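Local structure of dTDP-4-dehydrorhamnose reductase (Bacillus anthracis, 3SC6) at residues P188-V191 with A192-N195; E138-V141 with K142-H145. The protein binds NADP and probably catalyses the NADPH-dependent reduction of dTDP-4-dehydrorhamnose to dTDP-L-rhamnose, the closing step of rhamnose nucleotide biosynthesis. All coordinates share one frame; numbering follows the deposited sequence.

Interaction 1. Residues P188-V191 with A192-N195; sequences PTYV and ADLN
The methyl of Ala-192 lies over one face of the Tyr-190 ring, CB 3.7 Å from the ring centroid and displaced toward the CE2 rim, in a CH-pi contact. CG of Tyr-190 stands anti to the backbone N (chi1 172°), which brings the ring alongside the first helical turn. Its hydroxyl reaches Glu-283 and Lys-159. Tyr-190 also holds the N-cap position, and its carbonyl O takes the first backbone bonds of the helix, from Leu-194 N at 3.3 Å and, weak and bent, from Asp-193 N at 2.7 Å. The next bond is much straighter, Asn-195 N to Val-191 O at 2.7 Å with an N-H...O angle of 174°. Beside it the Asn-195 amide crosses the Val-191 side chain at CG1, while ND2 bonds Glu-24 of helix 16-24. The other flank is looser: Thr-189 CG2 comes no nearer to Leu-194 CB than 4.4 Å, and OG1 of Thr-189 turns to Ser-154 O. Even this side is buried, with Val-212 and Ser-213 nearby. OD1 of Asp-193 stays 4.4 Å from CD2 of Tyr-190, oblique to the ring, and forms a salt bridge with Arg-279. The whole is a strand-to-helix junction with Tyr-190 at the N-cap position, within the Rossmann-type fold.

Interaction 2. Residues E138-V141 with K142-H145; sequences EQFV and KELH
The Phe-140 ring and the Glu-143 carboxylate stand nearly perpendicular, their planes 88° apart, with OE1 of Glu-143 approaching CD1 of Phe-140 obliquely at 4.0 Å. The ring also touches Ala-84 and Arg-88 of helix 76-97. At the Gln-139 amide, OE1 lies 4.0 Å from CD of Lys-142, and these two side chains cross at an angle. Gln-139 reaches this place through a bend at chi2 (-61°), whereas the lysine runs straight as far as CE before turning its NZ to Thr-209. Beneath the side chains runs the regular i to i+4 ladder. Lys-142 N bonds Glu-138 O at 3.1 Å in the carbonyl plane, Glu-143 N bonds Gln-139 O at 2.9 Å, and Leu-144 N bonds Phe-140 O at 2.9 Å from a tilted position. The last rung, His-145 N to Val-141 O at 3.1 Å, is weak, as His-145 leaves the helical conformation. Its imidazole is held at both nitrogens, by Gln-95 and by Ala-99 O. Inward, Glu-138 forms a salt bridge with Arg-152 through OE1 and a hydrogen bond with Ser-105 through OE2, and Val-141 rests on Leu-101 and Tyr-148. The end of helix 129-144 thus packs on strands 100-106 and 148-157, beside helix 76-97.

Overall arrangement
Followed from the N terminus, interaction 2 comes first, in the last turns of helix 129-144, and interaction 1 follows where strand 185-190 passes into helix 191-202. Each is continuous in sequence, so neither closes a long loop; they stand in series, without nesting or crossing. Their centres are 25 Å apart and their nearest atoms about 13 Å, with no touch. Strand 148-157 links them: helix 129-144 leads into it and packs against it, and strand 185-190 pairs parallel with it. Interaction 1 joins this sheet to helices 16-24 and 273-283, interaction 2 to helix 76-97. The side chain of Leu-194 comes within about 6 Å of NADP, that of Glu-138 about 9 Å.

Interaction 1. Residues P188-V191 with A192-N195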
loop_
_atom_site.group_PDB
_atom_site.type_symbol
_atom_site.label_atom_id
_atom_site.label_comp_id
_atom_site.label_asym_id
_atom_site.label_seq_id
_atom_site.Cartn_x
_atom_site.Cartn_y
_atom_site.Cartn_z
ATOM N N PRO A 188 9.325 6.392 0.875
ATOM C CA PRO A 188 8.021 6.894 1.294
ATOM C C PRO A 188 7.098 7.108 0.109
ATOM O O PRO A 188 7.484 7.757 -0.860
ATOM C CB PRO A 188 8.353 8.236 1.950
ATOM C CG PRO A 188 9.773 8.126 2.361
ATOM C CD PRO A 188 10.433 7.207 1.398
ATOM N N THR A 189 5.886 6.572 0.189
ATOM C CA THR A 189 4.919 6.711 -0.887
ATOM C C THR A 189 3.638 7.390 -0.424
ATOM O O THR A 189 2.930 6.874 0.438
ATOM C CB THR A 189 4.557 5.344 -1.476
ATOM O OG1 THR A 189 5.737 4.730 -2.010
ATOM C CG2 THR A 189 3.528 5.495 -2.573
ATOM N N TYR A 190 3.347 8.549 -1.007
ATOM C CA TYR A 190 2.143 9.298 -0.662
ATOM C C TYR A 190 0.921 8.838 -1.453
ATOM O O TYR A 190 0.893 8.901 -2.679
ATOM C CB TYR A 190 2.387 10.810 -0.775
ATOM C CG TYR A 190 1.147 11.658 -0.614
ATOM C CD1 TYR A 190 0.229 11.399 0.390
ATOM C CD2 TYR A 190 0.965 12.800 -1.381
ATOM C CE1 TYR A 190 -0.894 12.189 0.552
ATOM C CE2 TYR A 190 -0.142 13.607 -1.210
ATOM C CZ TYR A 190 -1.067 13.295 -0.243
ATOM O OH TYR A 190 -2.170 14.089 -0.069
ATOM N N VAL A 191 -0.078 8.364 -0.712
ATOM C CA VAL A 191 -1.336 7.863 -1.271
ATOM C C VAL A 191 -1.832 8.614 -2.503
ATOM O O VAL A 191 -2.240 7.995 -3.475
ATOM C CB VAL A 191 -2.452 7.866 -0.201
ATOM C CG1 VAL A 191 -3.774 7.450 -0.807
ATOM C CG2 VAL A 191 -2.083 6.950 0.964
ATOM N N ALA A 192 -1.805 9.940 -2.470
ATOM C CA ALA A 192 -2.269 10.722 -3.617
ATOM C C ALA A 192 -1.543 10.325 -4.898
ATOM O O ALA A 192 -2.177 10.203 -5.945
ATOM C CB ALA A 192 -2.125 12.200 -3.363
ATOM N N ASP A 193 -0.224 10.138 -4.822
ATOM C CA ASP A 193 0.561 9.742 -6.002
ATOM C C ASP A 193 0.221 8.307 -6.421
ATOM O O ASP A 193 0.204 7.985 -7.613
ATOM C CB ASP A 193 2.073 9.880 -5.764
ATOM C CG ASP A 193 2.514 11.325 -5.539
ATOM O OD1 ASP A 193 1.677 12.242 -5.661
ATOM O OD2 ASP A 193 3.716 11.543 -5.265
ATOM N N LEU A 194 -0.039 7.448 -5.438
ATOM C CA LEU A 194 -0.383 6.063 -5.717
ATOM C C LEU A 194 -1.738 6.016 -6.421
ATOM O O LEU A 194 -1.893 5.357 -7.452
ATOM C CB LEU A 194 -0.444 5.247 -4.422
ATOM C CG LEU A 194 -0.823 3.774 -4.599
ATOM C CD1 LEU A 194 0.150 3.094 -5.547
ATOM C CD2 LEU A 194 -0.863 3.056 -3.261
ATOM N N ASN A 195 -2.718 6.721 -5.858
ATOM C CA ASN A 195 -4.060 6.755 -6.437
ATOM C C ASN A 195 -4.040 7.253 -7.870
ATOM O O ASN A 195 -4.812 6.777 -8.700
ATOM C CB ASN A 195 -5.008 7.594 -5.577
ATOM C CG ASN A 195 -5.232 6.994 -4.196
ATOM O OD1 ASN A 195 -4.919 5.822 -3.954
ATOM N ND2 ASN A 195 -5.813 7.781 -3.293
#

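Interaction 2. Residues E138-V141 with K142-H145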
loop_
_atom_site.group_PDB
_atom_site.type_symbol
_atom_site.label_atom_id
_atom_site.label_comp_id
_atom_site.label_asym_id
_atom_site.label_seq_id
_atom_site.Cartn_x
_atom_site.Cartn_y
_atom_site.Cartn_z
ATOM N N GLU A 138 -1.575 -12.732 -3.341
ATOM C CA GLU A 138 -1.285 -12.463 -4.751
ATOM C C GLU A 138 -1.458 -13.715 -5.594
ATOM O O GLU A 138 -2.006 -13.658 -6.697
ATOM C CB GLU A 138 0.148 -11.971 -4.941
ATOM C CG GLU A 138 0.491 -10.654 -4.283
ATOM C CD GLU A 138 1.954 -10.292 -4.484
ATOM O OE1 GLU A 138 2.703 -11.127 -5.032
ATOM O OE2 GLU A 138 2.361 -9.187 -4.081
ATOM N N GLN A 139 -0.977 -14.845 -5.080
ATOM C CA GLN A 139 -1.089 -16.100 -5.810
ATOM C C GLN A 139 -2.545 -16.502 -6.051
ATOM O O GLN A 139 -2.873 -16.919 -7.158
ATOM C CB GLN A 139 -0.288 -17.217 -5.136
ATOM C CG GLN A 139 1.223 -16.945 -5.064
ATOM C CD GLN A 139 1.888 -16.792 -6.439
ATOM O OE1 GLN A 139 1.284 -17.060 -7.477
ATOM N NE2 GLN A 139 3.147 -16.383 -6.437
ATOM N N PHE A 140 -3.428 -16.393 -5.053
ATOM C CA PHE A 140 -4.822 -16.767 -5.314
ATOM C C PHE A 140 -5.423 -15.880 -6.392
ATOM O O PHE A 140 -6.277 -16.330 -7.147
ATOM C CB PHE A 140 -5.738 -16.753 -4.090
ATOM C CG PHE A 140 -5.448 -17.815 -3.077
ATOM C CD1 PHE A 140 -5.837 -19.123 -3.313
ATOM C CD2 PHE A 140 -4.932 -17.496 -1.837
ATOM C CE1 PHE A 140 -5.618 -20.116 -2.366
ATOM C CE2 PHE A 140 -4.722 -18.482 -0.880
ATOM C CZ PHE A 140 -5.066 -19.792 -1.147
ATOM N N VAL A 141 -4.988 -14.621 -6.459
ATOM C CA VAL A 141 -5.502 -13.694 -7.470
ATOM C C VAL A 141 -5.086 -14.137 -8.873
ATOM O O VAL A 141 -5.920 -14.191 -9.777
ATOM C CB VAL A 141 -5.052 -12.237 -7.219
ATOM C CG1 VAL A 141 -5.495 -11.333 -8.365
ATOM C CG2 VAL A 141 -5.590 -11.734 -5.890
ATOM N N LYS A 142 -3.803 -14.447 -9.060
ATOM C CA LYS A 142 -3.321 -14.893 -10.369
ATOM C C LYS A 142 -3.914 -16.241 -10.741
ATOM O O LYS A 142 -4.173 -16.518 -11.911
ATOM C CB LYS A 142 -1.801 -15.065 -10.393
ATOM C CG LYS A 142 -0.935 -13.830 -10.223
ATOM C CD LYS A 142 0.534 -14.291 -10.287
ATOM C CE LYS A 142 1.552 -13.168 -10.238
ATOM N NZ LYS A 142 1.459 -12.256 -11.417
ATOM N N GLU A 143 -4.115 -17.082 -9.734
ATOM C CA GLU A 143 -4.664 -18.421 -9.929
ATOM C C GLU A 143 -6.173 -18.495 -10.198
ATOM O O GLU A 143 -6.615 -19.380 -10.919
ATOM C CB GLU A 143 -4.319 -19.283 -8.702
ATOM C CG GLU A 143 -2.814 -19.507 -8.492
ATOM C CD GLU A 143 -2.484 -20.220 -7.178
ATOM O OE1 GLU A 143 -3.366 -20.300 -6.296
ATOM O OE2 GLU A 143 -1.321 -20.659 -7.004
ATOM N N LEU A 144 -6.962 -17.564 -9.665
ATOM C CA LEU A 144 -8.415 -17.614 -9.873
ATOM C C LEU A 144 -9.054 -16.459 -10.662
ATOM O O LEU A 144 -10.277 -16.395 -10.776
ATOM C CB LEU A 144 -9.098 -17.736 -8.507
ATOM C CG LEU A 144 -8.661 -18.943 -7.662
ATOM C CD1 LEU A 144 -9.326 -18.919 -6.301
ATOM C CD2 LEU A 144 -8.945 -20.251 -8.367
ATOM N N HIS A 145 -8.249 -15.562 -11.215
ATOM C CA HIS A 145 -8.801 -14.441 -11.975
ATOM C C HIS A 145 -7.813 -14.063 -13.082
ATOM O O HIS A 145 -6.616 -14.292 -12.944
ATOM C CB HIS A 145 -9.127 -13.292 -11.014
ATOM C CG HIS A 145 -9.796 -12.121 -11.660
ATOM N ND1 HIS A 145 -10.811 -12.265 -12.580
ATOM C CD2 HIS A 145 -9.671 -10.792 -11.444
ATOM C CE1 HIS A 145 -11.236 -11.073 -12.955
ATOM N NE2 HIS A 145 -10.566 -10.161 -12.274
#